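Local atomic coordinates of HhaI Restriction Endonuclease (Haemophilus parahaemolyticus, PDB entry 6UKF), a protein that cuts double-stranded DNA as a type II restriction endonuclease, probably with the help of a divalent metal ion, at the short GCGC sequence. Residues A[164-173]-A[184-192]; A[136-147]-A[240-249]. One frame throughout, in Å; residues are numbered along the deposited sequence.

Contact 1: A[164-173]-A[184-192]. With EDO (1,2-ethanediol), chain H; nucleotides of chain B.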
# COMPACT_ATOMS: atom_id res chain seq x y z
N LEU A 164 -3.55 0.22 21.07
CA LEU A 164 -3.81 0.74 22.41
C LEU A 164 -2.55 0.60 23.25
O LEU A 164 -1.84 -0.41 23.17
CB LEU A 164 -4.95 -0.06 23.05
CG LEU A 164 -5.39 0.38 24.45
CD1 LEU A 164 -6.14 1.70 24.37
CD2 LEU A 164 -6.24 -0.69 25.10
N ASN A 165 -2.27 1.62 24.05
CA ASN A 165 -1.08 1.65 24.89
C ASN A 165 -1.48 1.94 26.33
O ASN A 165 -2.62 2.30 26.62
CB ASN A 165 -0.05 2.67 24.38
CG ASN A 165 -0.65 4.04 24.15
OD1 ASN A 165 -1.50 4.50 24.92
ND2 ASN A 165 -0.22 4.70 23.08
N SER A 166 -0.51 1.78 27.23
CA SER A 166 -0.79 1.96 28.65
C SER A 166 -1.29 3.37 28.94
O SER A 166 -2.22 3.56 29.74
CB SER A 166 0.47 1.66 29.47
OG SER A 166 0.94 0.35 29.22
N LYS A 167 -0.68 4.38 28.31
CA LYS A 167 -1.11 5.75 28.54
C LYS A 167 -2.58 5.95 28.18
O LYS A 167 -3.28 6.74 28.83
CB LYS A 167 -0.24 6.72 27.74
CG LYS A 167 -0.63 8.18 27.89
CD LYS A 167 0.27 9.08 27.05
N SER A 168 -3.08 5.23 27.17
CA SER A 168 -4.46 5.39 26.72
C SER A 168 -5.41 4.41 27.39
O SER A 168 -6.63 4.52 27.18
CB SER A 168 -4.53 5.19 25.21
OG SER A 168 -3.58 5.99 24.54
N LEU A 169 -4.91 3.46 28.18
CA LEU A 169 -5.77 2.44 28.76
C LEU A 169 -6.87 3.02 29.64
O LEU A 169 -8.03 2.59 29.50
CB LEU A 169 -4.91 1.40 29.48
CG LEU A 169 -5.63 0.20 30.10
CD1 LEU A 169 -6.47 -0.53 29.07
CD2 LEU A 169 -4.64 -0.76 30.73
N PRO A 170 -6.59 3.97 30.54
CA PRO A 170 -7.70 4.57 31.31
C PRO A 170 -8.79 5.17 30.44
O PRO A 170 -9.98 4.95 30.70
CB PRO A 170 -6.98 5.61 32.18
CG PRO A 170 -5.59 5.12 32.29
CD PRO A 170 -5.28 4.46 30.99
N ASP A 171 -8.42 5.95 29.42
CA ASP A 171 -9.44 6.51 28.54
C ASP A 171 -10.25 5.42 27.86
O ASP A 171 -11.46 5.57 27.67
CB ASP A 171 -8.80 7.42 27.48
CG ASP A 171 -8.39 8.76 28.04
OD1 ASP A 171 -7.51 9.41 27.43
OD2 ASP A 171 -8.93 9.16 29.09
N PHE A 172 -9.60 4.32 27.48
CA PHE A 172 -10.34 3.25 26.82
C PHE A 172 -11.30 2.56 27.77
O PHE A 172 -12.45 2.29 27.42
CB PHE A 172 -9.39 2.23 26.19
CG PHE A 172 -10.11 1.14 25.47
CD1 PHE A 172 -10.89 1.43 24.37
CD2 PHE A 172 -10.03 -0.18 25.90
CE1 PHE A 172 -11.58 0.44 23.70
CE2 PHE A 172 -10.71 -1.18 25.23
CZ PHE A 172 -11.49 -0.87 24.13
N LYS A 173 -10.85 2.24 28.99
CA LYS A 173 -11.75 1.67 29.98
C LYS A 173 -12.93 2.60 30.24
O LYS A 173 -14.07 2.14 30.40
CB LYS A 173 -11.00 1.39 31.28
CG LYS A 173 -10.03 0.22 31.20
CD LYS A 173 -9.40 -0.07 32.56
CE LYS A 173 -8.43 -1.24 32.47
NZ LYS A 173 -7.62 -1.42 33.70
N THR A 184 -13.64 -7.26 30.54
CA THR A 184 -12.51 -7.42 31.44
C THR A 184 -11.26 -7.19 30.61
O THR A 184 -11.19 -7.62 29.46
CB THR A 184 -12.47 -8.85 32.00
OG1 THR A 184 -13.68 -9.13 32.72
CG2 THR A 184 -11.27 -9.04 32.93
N MET A 185 -10.28 -6.50 31.18
CA MET A 185 -9.00 -6.26 30.52
C MET A 185 -7.93 -7.13 31.15
O MET A 185 -7.83 -7.22 32.38
CB MET A 185 -8.55 -4.80 30.67
CG MET A 185 -9.44 -3.75 30.04
SD MET A 185 -9.53 -3.82 28.24
CE MET A 185 -7.82 -3.66 27.75
N ARG A 186 -7.12 -7.76 30.30
CA ARG A 186 -5.95 -8.52 30.72
C ARG A 186 -4.77 -7.77 30.10
O ARG A 186 -4.41 -8.00 28.95
CB ARG A 186 -6.02 -9.96 30.24
N GLY A 187 -4.17 -6.86 30.87
CA GLY A 187 -3.21 -5.94 30.28
C GLY A 187 -3.92 -5.06 29.28
O GLY A 187 -4.93 -4.41 29.58
N LEU A 188 -3.39 -5.02 28.06
CA LEU A 188 -4.00 -4.26 26.97
C LEU A 188 -4.96 -5.08 26.14
O LEU A 188 -5.56 -4.55 25.20
CB LEU A 188 -2.90 -3.67 26.07
CG LEU A 188 -1.97 -2.68 26.78
CD1 LEU A 188 -0.80 -2.33 25.89
CD2 LEU A 188 -2.74 -1.43 27.19
N GLU A 189 -5.13 -6.37 26.46
CA GLU A 189 -6.06 -7.23 25.75
C GLU A 189 -7.45 -7.09 26.36
O GLU A 189 -7.61 -7.04 27.58
CB GLU A 189 -5.62 -8.69 25.83
N LEU A 190 -8.46 -7.02 25.49
CA LEU A 190 -9.84 -6.82 25.90
C LEU A 190 -10.59 -8.14 25.81
O LEU A 190 -10.47 -8.88 24.83
CB LEU A 190 -10.50 -5.79 24.98
CG LEU A 190 -12.01 -5.56 25.13
CD1 LEU A 190 -12.32 -5.03 26.51
CD2 LEU A 190 -12.51 -4.62 24.06
N HIS A 191 -11.38 -8.43 26.85
CA HIS A 191 -12.21 -9.62 26.90
C HIS A 191 -13.65 -9.19 27.13
O HIS A 191 -13.93 -8.35 27.99
CB HIS A 191 -11.76 -10.57 28.01
CG HIS A 191 -10.48 -11.28 27.70
ND1 HIS A 191 -9.25 -10.74 27.96
CD2 HIS A 191 -10.25 -12.49 27.14
CE1 HIS A 191 -8.31 -11.58 27.58
NE2 HIS A 191 -8.89 -12.66 27.08
N SER A 192 -14.57 -9.76 26.35
CA SER A 192 -15.98 -9.46 26.49
C SER A 192 -16.78 -10.58 25.84
O SER A 192 -16.38 -11.12 24.81
CB SER A 192 -16.33 -8.13 25.82
OG SER A 192 -17.72 -7.89 25.84
C1 EDO H . -3.07 -3.59 21.36
O1 EDO H . -3.60 -3.38 20.05
C2 EDO H . -3.76 -4.80 21.99
O2 EDO H . -5.13 -4.48 22.26
P DC B 2 3.10 4.00 26.14
OP1 DC B 2 2.12 4.14 27.25
OP2 DC B 2 3.11 2.77 25.31
O5' DC B 2 2.95 5.27 25.19
C5' DC B 2 3.02 6.58 25.74
C4' DC B 2 3.07 7.64 24.65
O4' DC B 2 4.31 7.52 23.91
C3' DC B 2 1.94 7.54 23.61
O3' DC B 2 1.21 8.76 23.59
C2' DC B 2 2.66 7.24 22.29
C1' DC B 2 4.06 7.77 22.55
N1 DC B 2 5.14 7.11 21.75
C2 DC B 2 5.99 7.89 20.95
O2 DC B 2 5.82 9.12 20.92
N3 DC B 2 6.97 7.28 20.24
C4 DC B 2 7.12 5.96 20.30
N4 DC B 2 8.10 5.41 19.58
C5 DC B 2 6.27 5.15 21.11
C6 DC B 2 5.31 5.75 21.81
P DC B 3 -0.25 8.83 22.94
OP1 DC B 3 -1.09 9.66 23.83
OP2 DC B 3 -0.68 7.45 22.62
O5' DC B 3 -0.02 9.64 21.58
C5' DC B 3 0.53 10.96 21.64
C4' DC B 3 0.97 11.41 20.26
O4' DC B 3 2.15 10.66 19.86
C3' DC B 3 -0.07 11.19 19.16
O3' DC B 3 -0.37 12.43 18.52
C2' DC B 3 0.57 10.17 18.21
C1' DC B 3 2.06 10.34 18.49
N1 DC B 3 2.90 9.14 18.23
C2 DC B 3 4.03 9.25 17.41
O2 DC B 3 4.31 10.35 16.91
N3 DC B 3 4.79 8.15 17.19
C4 DC B 3 4.45 6.98 17.74
N4 DC B 3 5.23 5.92 17.50
C5 DC B 3 3.31 6.85 18.58
C6 DC B 3 2.57 7.95 18.80
O HOH W 1 -5.75 -3.79 32.11
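An apolar contact between M185, L188 and L190 of a beta hairpin and L164, L169, F172 and K173, at and before the start of helix 169-179, packs against strands 207-212 and 217-221 of the small antiparallel sheet. M185 lies at its middle. In the conformer described, one of two, its chain is folded back by turns near -60° about chi2 and chi3, runs antiparallel to that of L169 and brings CE to 3.7 Å from L169 CD1. The sulfur comes to the rim of the neighbouring ring: SD lies 4.2 Å from F172 CE2, and the direction from the ring centroid to it is 85° off the normal, an edge-on Met-aromatic contact. L190 CD2 meets the same edge, 3.9 Å from F172 CZ, while the aliphatic end of K173 passes across M185, K173 CE 3.6 Å from M185 CG. The hairpin reverses through a type II' turn from R186 to E189, with G187 at positive phi; within that turn, after G187, L188 reaches over the loop 164-166, its CD1 3.5 Å from L164 O and its CD2 against the backbone of N165. That loop leads to the DNA. N165 OD1 accepts from S168 N in an Asx motif and also from S168 OG, two bonds that restrain the amide's rotation and help direct ND2 to OP2 of DC3 of chain B, 2.8 Å away at an N-H...O angle of 161°. K167 N donates to OP1 of DC2 of chain B at 3.0 Å.

Contact 2: A[136-147]-A[240-249]. With PO4 (phosphate ion), chain Q.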
# COMPACT_ATOMS: atom_id res chain seq x y z
N PHE A 136 0.18 -17.85 -12.96
CA PHE A 136 1.12 -16.88 -12.42
C PHE A 136 1.84 -16.16 -13.55
O PHE A 136 2.20 -16.76 -14.57
CB PHE A 136 2.12 -17.56 -11.50
CG PHE A 136 1.54 -17.95 -10.17
CD1 PHE A 136 1.34 -16.99 -9.19
CD2 PHE A 136 1.18 -19.25 -9.91
CE1 PHE A 136 0.80 -17.33 -7.97
CE2 PHE A 136 0.64 -19.60 -8.69
CZ PHE A 136 0.45 -18.64 -7.72
N ILE A 137 2.04 -14.86 -13.35
CA ILE A 137 2.68 -13.98 -14.32
C ILE A 137 3.79 -13.25 -13.59
O ILE A 137 3.54 -12.58 -12.58
CB ILE A 137 1.67 -12.98 -14.90
CG1 ILE A 137 0.56 -13.72 -15.66
CG2 ILE A 137 2.38 -11.99 -15.80
CD1 ILE A 137 -0.67 -12.89 -15.91
N ILE A 138 5.02 -13.40 -14.07
CA ILE A 138 6.19 -12.77 -13.47
C ILE A 138 6.85 -11.92 -14.54
O ILE A 138 7.11 -12.40 -15.65
CB ILE A 138 7.19 -13.83 -12.95
CG1 ILE A 138 6.51 -14.74 -11.92
CG2 ILE A 138 8.41 -13.14 -12.35
CD1 ILE A 138 7.33 -15.96 -11.55
N PHE A 139 7.14 -10.66 -14.21
CA PHE A 139 7.69 -9.78 -15.23
C PHE A 139 8.61 -8.75 -14.62
O PHE A 139 8.42 -8.35 -13.46
CB PHE A 139 6.59 -9.10 -16.05
CG PHE A 139 5.71 -8.18 -15.26
CD1 PHE A 139 6.06 -6.86 -15.06
CD2 PHE A 139 4.51 -8.63 -14.73
CE1 PHE A 139 5.25 -6.01 -14.34
CE2 PHE A 139 3.69 -7.79 -14.01
CZ PHE A 139 4.06 -6.47 -13.82
N PRO A 140 9.61 -8.28 -15.37
CA PRO A 140 10.52 -7.26 -14.85
C PRO A 140 9.88 -5.88 -14.90
O PRO A 140 9.05 -5.57 -15.76
CB PRO A 140 11.69 -7.34 -15.83
CG PRO A 140 11.07 -7.76 -17.11
CD PRO A 140 9.95 -8.69 -16.74
N ILE A 141 10.30 -5.03 -13.95
CA ILE A 141 9.73 -3.70 -13.80
C ILE A 141 9.79 -2.90 -15.10
O ILE A 141 8.89 -2.11 -15.39
CB ILE A 141 10.40 -2.97 -12.61
CG1 ILE A 141 9.80 -1.58 -12.38
CG2 ILE A 141 11.91 -2.86 -12.80
CD1 ILE A 141 8.32 -1.56 -12.12
N GLU A 142 10.84 -3.10 -15.90
CA GLU A 142 10.98 -2.32 -17.13
C GLU A 142 9.86 -2.58 -18.14
O GLU A 142 9.72 -1.79 -19.07
CB GLU A 142 12.34 -2.57 -17.78
CG GLU A 142 12.63 -4.02 -18.11
CD GLU A 142 13.44 -4.72 -17.04
OE1 GLU A 142 14.16 -5.69 -17.39
OE2 GLU A 142 13.37 -4.34 -15.85
N HIS A 143 9.08 -3.65 -17.98
CA HIS A 143 8.00 -3.97 -18.91
C HIS A 143 6.62 -3.80 -18.30
O HIS A 143 5.64 -4.35 -18.82
CB HIS A 143 8.18 -5.37 -19.48
CG HIS A 143 9.33 -5.48 -20.43
ND1 HIS A 143 9.62 -6.64 -21.10
CD2 HIS A 143 10.24 -4.57 -20.83
CE1 HIS A 143 10.68 -6.45 -21.87
NE2 HIS A 143 11.07 -5.20 -21.72
N PHE A 144 6.52 -3.02 -17.22
CA PHE A 144 5.28 -2.88 -16.46
C PHE A 144 4.07 -2.58 -17.35
O PHE A 144 2.99 -3.13 -17.14
CB PHE A 144 5.46 -1.77 -15.43
CG PHE A 144 4.41 -1.74 -14.37
CD1 PHE A 144 4.58 -2.47 -13.20
CD2 PHE A 144 3.27 -0.98 -14.52
CE1 PHE A 144 3.62 -2.44 -12.21
CE2 PHE A 144 2.31 -0.95 -13.54
CZ PHE A 144 2.48 -1.69 -12.38
N GLU A 145 4.23 -1.68 -18.33
CA GLU A 145 3.08 -1.21 -19.09
C GLU A 145 2.45 -2.30 -19.94
O GLU A 145 1.31 -2.15 -20.38
CB GLU A 145 3.47 -0.01 -19.96
CG GLU A 145 4.30 -0.33 -21.21
CD GLU A 145 5.77 -0.57 -20.92
OE1 GLU A 145 6.15 -0.60 -19.79
OE2 GLU A 145 6.59 -0.74 -21.96
N HIS A 146 3.17 -3.40 -20.20
CA HIS A 146 2.61 -4.49 -20.98
C HIS A 146 1.66 -5.36 -20.17
O HIS A 146 0.99 -6.23 -20.75
CB HIS A 146 3.74 -5.35 -21.55
CG HIS A 146 4.63 -4.61 -22.50
ND1 HIS A 146 4.19 -4.15 -23.72
CD2 HIS A 146 5.93 -4.23 -22.40
CE1 HIS A 146 5.18 -3.53 -24.34
NE2 HIS A 146 6.24 -3.57 -23.56
N TYR A 147 1.57 -5.14 -18.86
CA TYR A 147 0.80 -5.99 -17.97
C TYR A 147 -0.33 -5.27 -17.27
O TYR A 147 -1.39 -5.87 -17.05
CB TYR A 147 1.73 -6.61 -16.93
CG TYR A 147 2.74 -7.54 -17.56
CD1 TYR A 147 3.95 -7.06 -18.02
CD2 TYR A 147 2.45 -8.88 -17.73
CE1 TYR A 147 4.87 -7.90 -18.61
CE2 TYR A 147 3.37 -9.73 -18.32
CZ TYR A 147 4.57 -9.24 -18.76
OH TYR A 147 5.48 -10.09 -19.35
N ILE A 240 -2.66 -9.49 -22.57
CA ILE A 240 -1.21 -9.46 -22.42
C ILE A 240 -0.56 -10.25 -23.55
O ILE A 240 -0.95 -11.39 -23.83
CB ILE A 240 -0.81 -10.02 -21.05
CG1 ILE A 240 -1.43 -9.20 -19.93
CG2 ILE A 240 0.71 -10.07 -20.91
CD1 ILE A 240 -1.34 -9.85 -18.56
N SER A 241 0.44 -9.65 -24.20
CA SER A 241 1.18 -10.34 -25.25
C SER A 241 1.85 -11.59 -24.70
O SER A 241 2.65 -11.52 -23.76
CB SER A 241 2.24 -9.42 -25.84
OG SER A 241 3.15 -10.15 -26.64
N LEU A 242 1.56 -12.74 -25.31
CA LEU A 242 2.22 -13.97 -24.89
C LEU A 242 3.70 -13.97 -25.25
O LEU A 242 4.49 -14.66 -24.60
CB LEU A 242 1.54 -15.18 -25.51
CG LEU A 242 0.06 -15.38 -25.20
CD1 LEU A 242 -0.38 -16.76 -25.67
CD2 LEU A 242 -0.24 -15.19 -23.72
N PHE A 243 4.08 -13.21 -26.27
CA PHE A 243 5.49 -13.10 -26.64
C PHE A 243 6.27 -12.36 -25.56
O PHE A 243 7.35 -12.81 -25.13
CB PHE A 243 5.60 -12.39 -27.98
CG PHE A 243 7.00 -12.15 -28.42
CD1 PHE A 243 7.76 -13.17 -28.98
CD2 PHE A 243 7.58 -10.90 -28.27
CE1 PHE A 243 9.06 -12.94 -29.38
CE2 PHE A 243 8.88 -10.67 -28.67
CZ PHE A 243 9.62 -11.69 -29.23
N ILE A 244 5.75 -11.23 -25.10
CA ILE A 244 6.37 -10.50 -24.00
C ILE A 244 6.38 -11.36 -22.74
O ILE A 244 7.38 -11.42 -22.02
CB ILE A 244 5.66 -9.16 -23.78
CG1 ILE A 244 5.79 -8.30 -25.04
CG2 ILE A 244 6.21 -8.45 -22.54
CD1 ILE A 244 5.15 -6.94 -24.95
N LEU A 245 5.26 -12.03 -22.46
CA LEU A 245 5.17 -12.86 -21.27
C LEU A 245 6.29 -13.90 -21.24
O LEU A 245 6.96 -14.09 -20.22
CB LEU A 245 3.81 -13.55 -21.25
CG LEU A 245 3.48 -14.41 -20.04
CD1 LEU A 245 3.09 -13.54 -18.87
CD2 LEU A 245 2.38 -15.40 -20.39
N ASN A 246 6.52 -14.57 -22.37
CA ASN A 246 7.51 -15.64 -22.39
C ASN A 246 8.93 -15.09 -22.23
O ASN A 246 9.73 -15.66 -21.48
CB ASN A 246 7.38 -16.45 -23.68
CG ASN A 246 6.22 -17.43 -23.63
OD1 ASN A 246 5.73 -17.78 -22.55
ND2 ASN A 246 5.78 -17.88 -24.80
N GLU A 247 9.27 -14.00 -22.92
CA GLU A 247 10.61 -13.46 -22.76
C GLU A 247 10.82 -12.93 -21.35
O GLU A 247 11.94 -12.99 -20.82
CB GLU A 247 10.91 -12.40 -23.82
CG GLU A 247 10.13 -11.12 -23.68
CD GLU A 247 10.38 -10.16 -24.83
OE1 GLU A 247 11.11 -10.52 -25.78
OE2 GLU A 247 9.85 -9.03 -24.79
N ASP A 248 9.75 -12.43 -20.71
CA ASP A 248 9.87 -11.92 -19.35
C ASP A 248 10.06 -13.05 -18.34
O ASP A 248 10.78 -12.86 -17.35
CB ASP A 248 8.65 -11.06 -19.01
CG ASP A 248 8.76 -9.69 -19.61
OD1 ASP A 248 7.83 -8.95 -19.60
OD2 ASP A 248 9.94 -9.40 -20.14
N ARG A 249 9.45 -14.21 -18.57
CA ARG A 249 9.73 -15.34 -17.70
C ARG A 249 11.20 -15.75 -17.81
O ARG A 249 11.84 -16.08 -16.81
CB ARG A 249 8.80 -16.51 -18.02
CG ARG A 249 8.91 -17.68 -17.04
CD ARG A 249 8.55 -17.30 -15.60
NE ARG A 249 7.11 -17.27 -15.34
CZ ARG A 249 6.46 -18.10 -14.53
NH1 ARG A 249 7.10 -19.06 -13.87
NH2 ARG A 249 5.15 -17.98 -14.37
P PO4 Q . 0.91 -3.39 -24.80
O1 PO4 Q . -0.51 -3.74 -24.42
O2 PO4 Q . 0.93 -2.85 -26.20
O3 PO4 Q . 1.45 -2.35 -23.84
O4 PO4 Q . 1.77 -4.63 -24.72
O HOH W 2 5.06 -15.49 -16.32
O HOH W 3 5.94 -13.53 -17.69
O HOH W 4 1.05 -6.92 -23.46
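D248, on helix 242-255, meets the strand 136-140 and the turns after it along its whole side chain. Its CB lies 3.5 Å from P140 CD, and CG comes closer still to that carbon, the proline ring crossing the aspartate at about a right angle. With CG beside the backbone N, the carboxylate faces two donors. OD1 accepts from Y147 OH at 2.6 Å, on its anti side and 20° out of the carboxylate plane. H143 ND1 reaches both oxygens weakly, nearer to OD2 at 2.9 Å, with the imidazole and carboxylate planes turned 42° apart. These donors would probably stabilise the negative charge of a buried acid. One turn earlier, I244 CD1 sits over a face of H146, 3.4 Å from the ring centroid, in a CH-pi contact, while H146 ND1 is used at the ring edge for O4 of a phosphate ion, probably from the crystallisation liquor and also held by K237, in a nearly straight bond. At the edge of the Y147 ring, L245 CD1 packs on I137 CG2 at 3.5 Å. One residue on from D248, R249, in the one of its two conformers described, lays the face of its guanidinium against I138 CD1, gives F136 O a weak bond, and turns NH1 to Y18 and Y13. With S241 as N-cap, residues 242-249 of the C-terminal helix cross strand 136-140, the edge strand of a mixed sheet, at 74°, with D248 as the buried acid between them.

How the contacts relate
The centres of the two contacts lie 49 Å apart, on opposite sides of the chain's centre, and their nearest atoms are still about 34 Å from each other; they share no helix or strand. Along the sequence, contact 1 falls wholly between the two segments of contact 2: the chain leaves 136-147, passes through strand 148-156, builds the small sheet and hairpin region of contact 1, and returns by strand 228-236 to helix 242-255. Contact 2 joins the C-terminal helix to the mixed sheet, whereas contact 1 belongs to what appears to be an inserted lobe that touches DNA phosphates. Between 147 and 164 along the chain, strand 148-156 carries the calcium-site residues S151 and T153.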